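Uncharacterized protein XCC1541 (Xanthomonas campestris pv. campestris, PDB 2QJW) is of unknown specific function but probably acts as a hydrolase of the alpha/beta superfamily. Local coordinates at residues L9-G12 with G16-A19; L20-L25 with H36-F41; A114-A119 with Q143-R148; I124-H129 with A136-W141. One frame throughout, in Å; residues are numbered along the deposited sequence.

Contact 1: residues L9-G12 with G16-A19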
loop_
_atom_site.group_PDB
_atom_site.type_symbol
_atom_site.label_atom_id
_atom_site.label_comp_id
_atom_site.label_asym_id
_atom_site.label_seq_id
_atom_site.Cartn_x
_atom_site.Cartn_y
_atom_site.Cartn_z
ATOM N N LEU A 9 -13.447 14.948 5.459
ATOM C CA LEU A 9 -13.028 13.709 6.135
ATOM C C LEU A 9 -14.202 13.186 6.947
ATOM O O LEU A 9 -14.616 13.856 7.903
ATOM C CB LEU A 9 -11.860 14.020 7.053
ATOM C CG LEU A 9 -10.780 14.869 6.363
ATOM C CD1 LEU A 9 -9.815 15.330 7.401
ATOM C CD2 LEU A 9 -10.111 14.099 5.198
ATOM N N ALA A 10 -14.777 12.033 6.576
ATOM C CA ALA A 10 -16.009 11.512 7.192
ATOM C C ALA A 10 -15.768 10.358 8.139
ATOM O O ALA A 10 -15.299 9.295 7.730
ATOM C CB ALA A 10 -16.923 11.053 6.087
ATOM N N HIS A 11 -16.101 10.601 9.387
ATOM C CA HIS A 11 -15.953 9.602 10.435
ATOM C C HIS A 11 -16.883 8.413 10.303
ATOM O O HIS A 11 -17.902 8.477 9.642
ATOM C CB HIS A 11 -16.094 10.278 11.806
ATOM C CG HIS A 11 -17.503 10.649 12.211
ATOM N ND1 HIS A 11 -18.476 9.719 12.573
ATOM C CD2 HIS A 11 -18.103 11.854 12.269
ATOM C CE1 HIS A 11 -19.599 10.365 12.864
ATOM N NE2 HIS A 11 -19.406 11.657 12.671
ATOM N N GLY A 12 -16.487 7.289 10.930
ATOM C CA GLY A 12 -17.264 6.071 10.891
ATOM C C GLY A 12 -18.457 6.078 11.840
ATOM O O GLY A 12 -18.661 7.014 12.623
ATOM N N GLY A 16 -16.998 9.924 15.765
ATOM C CA GLY A 16 -17.390 11.331 15.753
ATOM C C GLY A 16 -16.271 12.067 15.078
ATOM O O GLY A 16 -15.268 11.475 14.727
ATOM N N PRO A 17 -16.442 13.377 14.885
ATOM C CA PRO A 17 -15.427 14.163 14.161
ATOM C C PRO A 17 -14.054 14.303 14.850
ATOM O O PRO A 17 -13.085 14.700 14.209
ATOM C CB PRO A 17 -16.098 15.533 14.021
ATOM C CG PRO A 17 -17.101 15.545 15.153
ATOM C CD PRO A 17 -17.614 14.174 15.236
ATOM N N ASP A 18 -13.962 13.935 16.134
ATOM C CA ASP A 18 -12.697 14.001 16.862
ATOM C C ASP A 18 -12.018 12.657 17.032
ATOM O O ASP A 18 -11.022 12.568 17.717
ATOM C CB ASP A 18 -12.938 14.670 18.221
ATOM C CG ASP A 18 -13.469 16.074 18.071
ATOM O OD1 ASP A 18 -12.976 16.798 17.181
ATOM O OD2 ASP A 18 -14.379 16.452 18.842
ATOM N N ALA A 19 -12.529 11.648 16.362
ATOM C CA ALA A 19 -11.982 10.312 16.388
ATOM C C ALA A 19 -10.554 10.327 15.837
ATOM O O ALA A 19 -10.146 11.169 14.998
ATOM C CB ALA A 19 -12.837 9.407 15.604
#

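Contact 2: residues L20-L25 with H36-F41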
loop_
_atom_site.group_PDB
_atom_site.type_symbol
_atom_site.label_atom_id
_atom_site.label_comp_id
_atom_site.label_asym_id
_atom_site.label_seq_id
_atom_site.Cartn_x
_atom_site.Cartn_y
_atom_site.Cartn_z
ATOM N N LEU A 20 -9.795 9.356 16.297
ATOM C CA LEU A 20 -8.391 9.259 15.962
ATOM C C LEU A 20 -8.048 9.300 14.479
ATOM O O LEU A 20 -7.194 10.093 14.075
ATOM C CB LEU A 20 -7.857 7.931 16.523
ATOM N N LYS A 21 -8.693 8.476 13.659
ATOM C CA LYS A 21 -8.228 8.381 12.266
ATOM C C LYS A 21 -8.579 9.633 11.442
ATOM O O LYS A 21 -7.733 10.098 10.694
ATOM C CB LYS A 21 -8.680 7.095 11.563
ATOM C CG LYS A 21 -8.041 5.872 12.208
ATOM C CD LYS A 21 -8.180 4.613 11.416
ATOM C CE LYS A 21 -9.622 4.203 11.288
ATOM N NZ LYS A 21 -10.308 3.855 12.535
ATOM N N VAL A 22 -9.790 10.179 11.578
ATOM C CA VAL A 22 -10.119 11.410 10.846
ATOM C C VAL A 22 -9.305 12.597 11.347
ATOM O O VAL A 22 -8.941 13.438 10.547
ATOM C CB VAL A 22 -11.629 11.765 10.797
ATOM C CG1 VAL A 22 -12.353 10.758 9.848
ATOM C CG2 VAL A 22 -12.234 11.856 12.208
ATOM N N THR A 23 -8.978 12.655 12.650
ATOM C CA THR A 23 -8.176 13.688 13.179
ATOM C C THR A 23 -6.780 13.590 12.566
ATOM O O THR A 23 -6.182 14.581 12.171
ATOM C CB THR A 23 -8.150 13.565 14.722
ATOM O OG1 THR A 23 -9.492 13.772 15.191
ATOM C CG2 THR A 23 -7.220 14.570 15.283
ATOM N N ALA A 24 -6.259 12.397 12.455
ATOM C CA ALA A 24 -4.961 12.183 11.819
ATOM C C ALA A 24 -4.977 12.621 10.372
ATOM O O ALA A 24 -4.023 13.234 9.899
ATOM C CB ALA A 24 -4.563 10.711 11.905
ATOM N N LEU A 25 -6.046 12.322 9.659
ATOM C CA LEU A 25 -6.127 12.730 8.269
ATOM C C LEU A 25 -6.231 14.257 8.159
ATOM O O LEU A 25 -5.694 14.825 7.211
ATOM C CB LEU A 25 -7.286 12.091 7.527
ATOM C CG LEU A 25 -7.281 10.576 7.374
ATOM C CD1 LEU A 25 -8.369 10.193 6.321
ATOM C CD2 LEU A 25 -5.905 10.019 7.017
ATOM N N HIS A 36 -9.547 21.718 5.238
ATOM C CA HIS A 36 -10.195 20.465 5.670
ATOM C C HIS A 36 -11.306 20.706 6.645
ATOM O O HIS A 36 -11.337 21.735 7.337
ATOM C CB HIS A 36 -9.167 19.530 6.266
ATOM C CG HIS A 36 -8.332 20.167 7.314
ATOM N ND1 HIS A 36 -8.679 20.135 8.636
ATOM C CD2 HIS A 36 -7.200 20.894 7.213
ATOM C CE1 HIS A 36 -7.776 20.812 9.328
ATOM N NE2 HIS A 36 -6.863 21.287 8.491
ATOM N N GLU A 37 -12.238 19.750 6.670
ATOM C CA GLU A 37 -13.316 19.749 7.636
ATOM C C GLU A 37 -13.716 18.312 7.930
ATOM O O GLU A 37 -13.575 17.445 7.099
ATOM C CB GLU A 37 -14.539 20.545 7.189
ATOM C CG GLU A 37 -15.329 19.955 6.081
ATOM C CD GLU A 37 -16.435 20.851 5.558
ATOM O OE1 GLU A 37 -17.455 21.016 6.275
ATOM O OE2 GLU A 37 -16.327 21.348 4.400
ATOM N N ARG A 38 -14.234 18.101 9.150
ATOM C CA ARG A 38 -14.682 16.813 9.651
ATOM C C ARG A 38 -16.140 16.964 10.091
ATOM O O ARG A 38 -16.395 17.415 11.235
ATOM C CB ARG A 38 -13.809 16.405 10.814
ATOM C CG ARG A 38 -12.432 15.934 10.363
ATOM C CD ARG A 38 -11.499 15.851 11.587
ATOM N NE ARG A 38 -11.095 17.165 11.971
ATOM C CZ ARG A 38 -10.513 17.458 13.126
ATOM N NH1 ARG A 38 -10.284 16.522 14.049
ATOM N NH2 ARG A 38 -10.169 18.710 13.364
ATOM N N PRO A 39 -17.075 16.683 9.182
ATOM C CA PRO A 39 -18.473 16.892 9.564
ATOM C C PRO A 39 -18.914 15.934 10.689
ATOM O O PRO A 39 -18.425 14.822 10.774
ATOM C CB PRO A 39 -19.236 16.611 8.299
ATOM C CG PRO A 39 -18.198 16.837 7.154
ATOM C CD PRO A 39 -16.938 16.313 7.758
ATOM N N ASP A 40 -19.870 16.379 11.460
ATOM C CA ASP A 40 -20.402 15.578 12.563
ATOM C C ASP A 40 -21.648 14.889 12.092
ATOM O O ASP A 40 -22.639 15.512 11.700
ATOM C CB ASP A 40 -20.715 16.527 13.698
ATOM C CG ASP A 40 -21.035 15.778 14.979
ATOM O OD1 ASP A 40 -21.524 14.631 14.891
ATOM O OD2 ASP A 40 -20.706 16.289 16.073
ATOM N N PHE A 41 -21.603 13.563 12.067
ATOM C CA PHE A 41 -22.735 12.763 11.703
ATOM C C PHE A 41 -23.322 11.999 12.913
ATOM O O PHE A 41 -24.116 11.065 12.681
ATOM C CB PHE A 41 -22.338 11.733 10.643
ATOM C CG PHE A 41 -21.697 12.317 9.418
ATOM C CD1 PHE A 41 -22.472 12.867 8.404
ATOM C CD2 PHE A 41 -20.298 12.224 9.227
ATOM C CE1 PHE A 41 -21.894 13.343 7.222
ATOM C CE2 PHE A 41 -19.726 12.751 8.101
ATOM C CZ PHE A 41 -20.521 13.303 7.087
#

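Contact 3: residues A114-A119 with Q143-R148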
loop_
_atom_site.group_PDB
_atom_site.type_symbol
_atom_site.label_atom_id
_atom_site.label_comp_id
_atom_site.label_asym_id
_atom_site.label_seq_id
_atom_site.Cartn_x
_atom_site.Cartn_y
_atom_site.Cartn_z
ATOM N N ALA A 114 -24.765 -1.038 -3.157
ATOM C CA ALA A 114 -23.408 -1.526 -2.995
ATOM C C ALA A 114 -22.441 -0.368 -3.224
ATOM O O ALA A 114 -22.749 0.654 -3.865
ATOM C CB ALA A 114 -23.138 -2.619 -3.985
ATOM N N LEU A 115 -21.278 -0.526 -2.622
ATOM C CA LEU A 115 -20.234 0.473 -2.750
ATOM C C LEU A 115 -19.920 0.719 -4.193
ATOM O O LEU A 115 -19.732 -0.204 -4.950
ATOM C CB LEU A 115 -18.975 -0.026 -2.082
ATOM C CG LEU A 115 -17.758 0.930 -1.946
ATOM C CD1 LEU A 115 -18.019 2.117 -0.980
ATOM C CD2 LEU A 115 -16.542 0.144 -1.581
ATOM N N ASP A 116 -19.839 2.011 -4.568
ATOM C CA ASP A 116 -19.416 2.442 -5.901
ATOM C C ASP A 116 -18.773 3.800 -5.729
ATOM O O ASP A 116 -18.940 4.440 -4.719
ATOM C CB ASP A 116 -20.593 2.454 -6.874
ATOM C CG ASP A 116 -20.186 2.488 -8.324
ATOM O OD1 ASP A 116 -19.052 2.199 -8.657
ATOM O OD2 ASP A 116 -21.098 2.718 -9.140
ATOM N N ALA A 117 -18.088 4.247 -6.772
ATOM C CA ALA A 117 -17.325 5.464 -6.741
ATOM C C ALA A 117 -17.123 6.010 -8.158
ATOM O O ALA A 117 -17.131 5.267 -9.127
ATOM C CB ALA A 117 -15.972 5.220 -6.064
ATOM N N ALA A 118 -16.858 7.308 -8.229
ATOM C CA ALA A 118 -16.494 7.955 -9.479
ATOM C C ALA A 118 -15.181 7.378 -9.967
ATOM O O ALA A 118 -14.338 6.895 -9.189
ATOM C CB ALA A 118 -16.320 9.431 -9.214
ATOM N N ALA A 119 -14.953 7.519 -11.257
ATOM C CA ALA A 119 -13.762 7.023 -11.934
ATOM C C ALA A 119 -12.609 8.006 -11.829
ATOM O O ALA A 119 -12.051 8.448 -12.816
ATOM C CB ALA A 119 -14.103 6.691 -13.382
ATOM N N GLN A 143 -9.775 -4.394 -7.211
ATOM C CA GLN A 143 -9.224 -5.038 -8.429
ATOM C C GLN A 143 -10.035 -4.641 -9.685
ATOM O O GLN A 143 -9.474 -4.385 -10.763
ATOM C CB GLN A 143 -9.151 -6.546 -8.264
ATOM C CG GLN A 143 -8.461 -7.264 -9.427
ATOM C CD GLN A 143 -7.880 -8.605 -9.031
ATOM O OE1 GLN A 143 -8.317 -9.236 -8.083
ATOM N NE2 GLN A 143 -6.865 -9.038 -9.766
ATOM N N ALA A 144 -11.351 -4.559 -9.522
ATOM C CA ALA A 144 -12.246 -4.237 -10.664
ATOM C C ALA A 144 -11.970 -2.855 -11.210
ATOM O O ALA A 144 -12.202 -2.567 -12.380
ATOM C CB ALA A 144 -13.723 -4.368 -10.224
ATOM N N ARG A 145 -11.488 -1.969 -10.344
ATOM C CA ARG A 145 -11.264 -0.569 -10.644
ATOM C C ARG A 145 -9.763 -0.195 -10.677
ATOM O O ARG A 145 -9.370 0.951 -10.937
ATOM C CB ARG A 145 -11.922 0.268 -9.513
ATOM C CG ARG A 145 -13.448 0.146 -9.512
ATOM C CD ARG A 145 -14.062 0.686 -8.234
ATOM N NE ARG A 145 -15.517 0.554 -8.270
ATOM C CZ ARG A 145 -16.192 -0.585 -8.147
ATOM N NH1 ARG A 145 -15.579 -1.747 -7.892
ATOM N NH2 ARG A 145 -17.523 -0.548 -8.281
ATOM N N SER A 146 -8.892 -1.213 -10.528
ATOM C CA SER A 146 -7.458 -1.029 -10.367
ATOM C C SER A 146 -7.172 0.095 -9.353
ATOM O O SER A 146 -6.232 0.822 -9.512
ATOM C CB SER A 146 -6.773 -0.758 -11.704
ATOM O OG SER A 146 -7.035 -1.832 -12.622
ATOM N N ALA A 147 -7.917 0.174 -8.224
ATOM C CA ALA A 147 -7.689 1.194 -7.214
ATOM C C ALA A 147 -6.466 0.835 -6.432
ATOM O O ALA A 147 -6.144 -0.349 -6.273
ATOM C CB ALA A 147 -8.845 1.263 -6.227
ATOM N N ARG A 148 -5.674 1.821 -6.020
ATOM C CA ARG A 148 -4.515 1.561 -5.174
ATOM C C ARG A 148 -5.069 0.971 -3.876
ATOM O O ARG A 148 -6.001 1.502 -3.297
ATOM C CB ARG A 148 -3.627 2.770 -4.921
ATOM C CG ARG A 148 -2.325 2.458 -4.188
ATOM C CD ARG A 148 -1.396 3.620 -4.136
ATOM N NE ARG A 148 -1.015 3.980 -5.492
ATOM C CZ ARG A 148 -0.122 4.908 -5.818
ATOM N NH1 ARG A 148 0.535 5.590 -4.895
ATOM N NH2 ARG A 148 0.055 5.201 -7.101
HETATM O O HOH W 1 -15.756 2.806 -9.529
#

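Contact 4: residues I124-H129 with A136-W141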
loop_
_atom_site.group_PDB
_atom_site.type_symbol
_atom_site.label_atom_id
_atom_site.label_comp_id
_atom_site.label_asym_id
_atom_site.label_seq_id
_atom_site.Cartn_x
_atom_site.Cartn_y
_atom_site.Cartn_z
ATOM N N ILE A 124 -7.016 3.106 -1.069
ATOM C CA ILE A 124 -7.711 2.369 -0.031
ATOM C C ILE A 124 -6.681 1.833 0.934
ATOM O O ILE A 124 -5.631 1.329 0.517
ATOM C CB ILE A 124 -8.542 1.182 -0.631
ATOM C CG1 ILE A 124 -9.509 1.655 -1.726
ATOM C CG2 ILE A 124 -9.262 0.393 0.475
ATOM C CD1 ILE A 124 -9.987 0.491 -2.584
ATOM N N VAL A 125 -7.001 1.913 2.213
ATOM C CA VAL A 125 -6.257 1.210 3.286
ATOM C C VAL A 125 -7.235 0.230 3.917
ATOM O O VAL A 125 -8.240 0.659 4.435
ATOM C CB VAL A 125 -5.613 2.108 4.351
ATOM C CG1 VAL A 125 -4.858 1.287 5.401
ATOM C CG2 VAL A 125 -4.682 3.080 3.640
ATOM N N HIS A 126 -6.928 -1.085 3.830
ATOM C CA HIS A 126 -7.776 -2.080 4.488
ATOM C C HIS A 126 -6.970 -3.008 5.336
ATOM O O HIS A 126 -5.766 -3.162 5.211
ATOM C CB HIS A 126 -8.533 -2.862 3.442
ATOM C CG HIS A 126 -9.724 -3.551 3.974
ATOM N ND1 HIS A 126 -10.797 -2.852 4.452
ATOM C CD2 HIS A 126 -10.017 -4.866 4.096
ATOM C CE1 HIS A 126 -11.700 -3.727 4.887
ATOM N NE2 HIS A 126 -11.232 -4.945 4.693
ATOM N N ALA A 127 -7.679 -3.584 6.309
ATOM C CA ALA A 127 -7.099 -4.525 7.300
ATOM C C ALA A 127 -7.206 -5.965 6.831
ATOM O O ALA A 127 -8.321 -6.430 6.552
ATOM C CB ALA A 127 -7.844 -4.341 8.609
ATOM N N TRP A 128 -6.089 -6.691 6.807
ATOM C CA TRP A 128 -6.122 -8.090 6.491
ATOM C C TRP A 128 -7.130 -8.827 7.384
ATOM O O TRP A 128 -7.756 -9.786 6.863
ATOM C CB TRP A 128 -4.750 -8.730 6.746
ATOM C CG TRP A 128 -3.747 -8.596 5.670
ATOM C CD1 TRP A 128 -2.518 -8.065 5.784
ATOM C CD2 TRP A 128 -3.863 -9.043 4.316
ATOM N NE1 TRP A 128 -1.856 -8.117 4.585
ATOM C CE2 TRP A 128 -2.644 -8.743 3.671
ATOM C CE3 TRP A 128 -4.861 -9.722 3.584
ATOM C CZ2 TRP A 128 -2.418 -9.049 2.382
ATOM C CZ3 TRP A 128 -4.598 -10.041 2.268
ATOM C CH2 TRP A 128 -3.393 -9.701 1.687
ATOM N N HIS A 129 -7.211 -8.469 8.653
ATOM C CA HIS A 129 -8.011 -9.197 9.646
ATOM C C HIS A 129 -9.305 -8.518 9.991
ATOM O O HIS A 129 -9.859 -8.773 11.061
ATOM C CB HIS A 129 -7.210 -9.408 10.899
ATOM C CG HIS A 129 -5.870 -9.954 10.626
ATOM N ND1 HIS A 129 -5.701 -11.195 10.061
ATOM C CD2 HIS A 129 -4.630 -9.435 10.808
ATOM C CE1 HIS A 129 -4.404 -11.422 9.910
ATOM N NE2 HIS A 129 -3.738 -10.381 10.381
ATOM N N ALA A 136 -11.150 -10.015 1.202
ATOM C CA ALA A 136 -11.402 -10.452 -0.149
ATOM C C ALA A 136 -12.431 -9.586 -0.856
ATOM O O ALA A 136 -12.318 -9.337 -2.059
ATOM C CB ALA A 136 -11.846 -11.942 -0.190
ATOM N N ASP A 137 -13.385 -9.065 -0.105
ATOM C CA ASP A 137 -14.460 -8.255 -0.672
ATOM C C ASP A 137 -13.880 -6.930 -1.165
ATOM O O ASP A 137 -14.249 -6.455 -2.248
ATOM C CB ASP A 137 -15.591 -8.025 0.336
ATOM C CG ASP A 137 -16.417 -9.294 0.627
ATOM O OD1 ASP A 137 -16.198 -10.326 -0.035
ATOM O OD2 ASP A 137 -17.282 -9.154 1.484
ATOM N N VAL A 138 -12.995 -6.325 -0.358
ATOM C CA VAL A 138 -12.340 -5.047 -0.749
ATOM C C VAL A 138 -11.297 -5.263 -1.819
ATOM O O VAL A 138 -11.204 -4.498 -2.795
ATOM C CB VAL A 138 -11.743 -4.398 0.493
ATOM C CG1 VAL A 138 -10.901 -3.134 0.134
ATOM C CG2 VAL A 138 -12.847 -4.012 1.469
ATOM N N ILE A 139 -10.557 -6.366 -1.764
ATOM C CA ILE A 139 -9.637 -6.732 -2.799
ATOM C C ILE A 139 -10.404 -6.845 -4.129
ATOM O O ILE A 139 -9.994 -6.279 -5.159
ATOM C CB ILE A 139 -8.909 -8.073 -2.485
ATOM C CG1 ILE A 139 -7.923 -7.793 -1.324
ATOM C CG2 ILE A 139 -8.265 -8.644 -3.771
ATOM C CD1 ILE A 139 -7.517 -9.077 -0.528
ATOM N N ALA A 140 -11.574 -7.518 -4.156
ATOM C CA ALA A 140 -12.323 -7.661 -5.426
ATOM C C ALA A 140 -12.826 -6.300 -5.949
ATOM O O ALA A 140 -12.803 -6.029 -7.138
ATOM C CB ALA A 140 -13.467 -8.673 -5.302
ATOM N N TRP A 141 -13.316 -5.455 -5.055
ATOM C CA TRP A 141 -13.839 -4.158 -5.436
ATOM C C TRP A 141 -12.729 -3.309 -5.989
ATOM O O TRP A 141 -12.869 -2.665 -7.060
ATOM C CB TRP A 141 -14.438 -3.489 -4.188
ATOM C CG TRP A 141 -15.237 -2.246 -4.421
ATOM C CD1 TRP A 141 -16.545 -2.171 -4.745
ATOM C CD2 TRP A 141 -14.727 -0.909 -4.526
ATOM N NE1 TRP A 141 -16.904 -0.870 -4.985
ATOM C CE2 TRP A 141 -15.798 -0.076 -4.824
ATOM C CE3 TRP A 141 -13.466 -0.321 -4.332
ATOM C CZ2 TRP A 141 -15.644 1.320 -4.983
ATOM C CZ3 TRP A 141 -13.322 1.047 -4.475
ATOM C CH2 TRP A 141 -14.392 1.849 -4.774
#

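Contact 1: residues L9-G12 with G16-A19
Gly16 is laid flat over one face of the His11 imidazole. Its CA sits 3.5 Å from the centroid of the His11 ring and only 5° off the ring normal, so the approach is a CH-pi contact over the centre of the ring. The chain then runs on past the CD2 corner of the ring, Pro17 N lying obliquely 3.5 Å from His11 CD2, and the proline ring follows with Pro17 CD 3.8 Å from His11 CD2. Near the base of the side chain, Gly16 O approaches His11 CB at 3.3 Å. No hydrogen bond crosses between residues 9-12 and 16-19, and the evidence points to packing of peptide against ring.

What fixes the ring lies mostly to its sides. His11 CG stands between its own backbone N and carbonyl carbon (chi1 75°), which swings the imidazole round so that its ND1 edge faces the Gly12 carbonyl, and ND1 donates to Gly12 O at 2.7 Å with a nearly straight N-H...O angle of 162°. That oxygen lies close to the ring plane. NE2 is hydrogen-bonded to Phe41 N, so both ring nitrogens are held and the ring's rotation is largely set. Gly16 to Ala19 form a type I beta turn closed by Ala19 N to Gly16 O at 3.2 Å, and Ala19 is the N-cap of helix 20-31.

The contact thus folds back the loop that follows strand 6-10. A His-Gly pair at this place is characteristic of many alpha/beta hydrolases, where the loop borders the oxyanion hole; a similar place here is probable but inferred.

Contact 2: residues L20-L25 with H36-F41
Val22 and Thr23 of helix 20-31 meet Arg38 in a small, partly buried helix-to-strand-end contact within the beta-alpha-beta unit of strand 6-10, helix 20-31 and strand 35-37. Arg38 is the first residue beyond strand 35-37, and its long side chain does nearly all the touching: 144 Å² is buried, both sides summed, and the arginine contributes 77 Å² of it.

Two parts of that side chain play different roles. The methylene CD lies against the first turn of the helix, with Arg38 CD 3.7 Å from Val22 O and 4.1 Å from Val22 CG2, so the aliphatic portion covers a backbone carbonyl and a branched methyl together. The chain then bends at chi3 (-76°), carrying the guanidinium on past Val22 toward Thr23. There Arg38 NH1 comes to 3.1 Å from Thr23 OG1, which sits at the edge of the guanidinium and near its plane.

Thr23 OG1 lies beside its own backbone N and anti to the carbonyl carbon (chi1 -64°). This turns the hydroxyl back to the helix start, where its main partner is Ala19 O, the carbonyl of the N-cap residue. Arg38 NH1 also makes a weak hydrogen bond to Pro17 O in the preceding turn, while Leu9 packs on the arginine from strand 6-10.

The contact uses both characters of the arginine, its aliphatic part and its charged end. CD of Arg38 packs against Val22, while the guanidinium lies among oxygens at the helix start, Thr23 OG1 and Pro17 O.

Contact 3: residues A114-A119 with Q143-R148
Asp116 and Arg145 form the charged link of this contact. Arg145 NH2 donates to Asp116 OD1 at 3.2 Å, and the N-H...O angle of 174° makes the bond straight. The oxygen lies in the guanidinium plane, at its edge, yet the carboxylate is turned almost perpendicular to it, the planes being 79° apart. NH2 meets OD1 from above the carboxylate plane, 46° out of it, and the salt bridge uses one nitrogen and one oxygen instead of a paired, two-bond geometry. The arginine reaches this far because its chain is extended from CG to NE.

Further hydrogen bonds, to backbone and water, support the pair. Asp116 OD1 also receives a weak bond from Ala117 N, at 2.9 Å, which holds the carboxylate close to its own backbone. A water bridges the segments: it donates a hydrogen bond to Ala117 O at 2.8 Å and accepts a weak one from Arg145 NE at 2.6 Å. Arg145 NH1 is bonded to Trp141 O, one turn back in the same helix.

Of non-polar character there is little between the segments. The guanidinium makes a cation-pi interaction with Trp141, so the arginine is held by its helix as well as by the loop.

Placed in the fold, Arg145 stands in the last turn of helix 135-145, where Ser146, with positive phi, completes a Schellman motif before strand 148-152. The 114-119 loop runs between strands 99-103 and 122-127, its Leu115 and Ala117 resting on helix 83-92, while Ser146 and Ala147 reach the second subunit.

Contact 4: residues I124-H129 with A136-W141
The imidazole of His126 carries Val138 over one face: CG2 of Val138 is 3.6 Å from the centroid of the His126 ring and 11° off its normal, a CH-pi contact over the middle of the ring. The indole of Trp141 is used differently, for Ile124 CD1 comes to its edge, 3.9 Å from Trp141 CZ3 and near the ring plane. Trp128 is met obliquely by the tip of Ile139, with Ile139 CD1 4.2 Å from Trp128 CZ3.

Val138 takes the largest part from the helix side. With CG1 anti to its backbone N (chi1 174°), it turns that methyl to Ile124, CG1 lying 3.9 Å from Ile124 CG2, while CG2 covers the histidine. No hydrogen bond crosses; the contacts are van der Waals and CH-pi, and all six touching residues are buried. The polar atoms on the rings find their partners beyond the two segments: His126 NE2 with Ile133 O, Trp141 NE1 with Leu115 O, and Trp128 NE1 with Ala147 O of the second subunit. The first of these ties the imidazole under Val138 to the loop ahead of the helix. His126 also borders the residues of a probable Ser-His-Asp triad (Ser82, His156, Asp130), without being one of them.

Helix 135-145 runs back nearly antiparallel to strand 122-127 (158° between the two segments, axes 9.4 Å apart), as expected in the beta-alpha-beta unit that leads on to strand 148-152. Ile124 and Ile139 also pack on Leu149 of that last strand, and Trp128 and Ile139 on its Leu151, so the helix covers the outer end of the parallel sheet. At this margin Ile139 meets Ile139 of the second subunit.

How the contacts relate
Contact 4 is the fully buried one, a hydrocarbon and ring interface between helix and sheet; the other three are partly buried, and of these contact 3 alone has a salt bridge across it. Contacts 1 and 2 adjoin, their centres about 4 Å apart, at neighbouring strands 6-10 and 35-37, where His11 NE2 is hydrogen-bonded to Phe41 N. Contact 1 rests on glycine-over-ring packing, contact 2 on one arginine, its CD at Val22 and its NH1 near Thr23. Contacts 3 and 4 share helix 135-145 at the other end of the sheet: contact 3 brings charge and water to its last turn, contact 4 its apolar face, and both touch the second subunit, which contacts 1 and 2 do not.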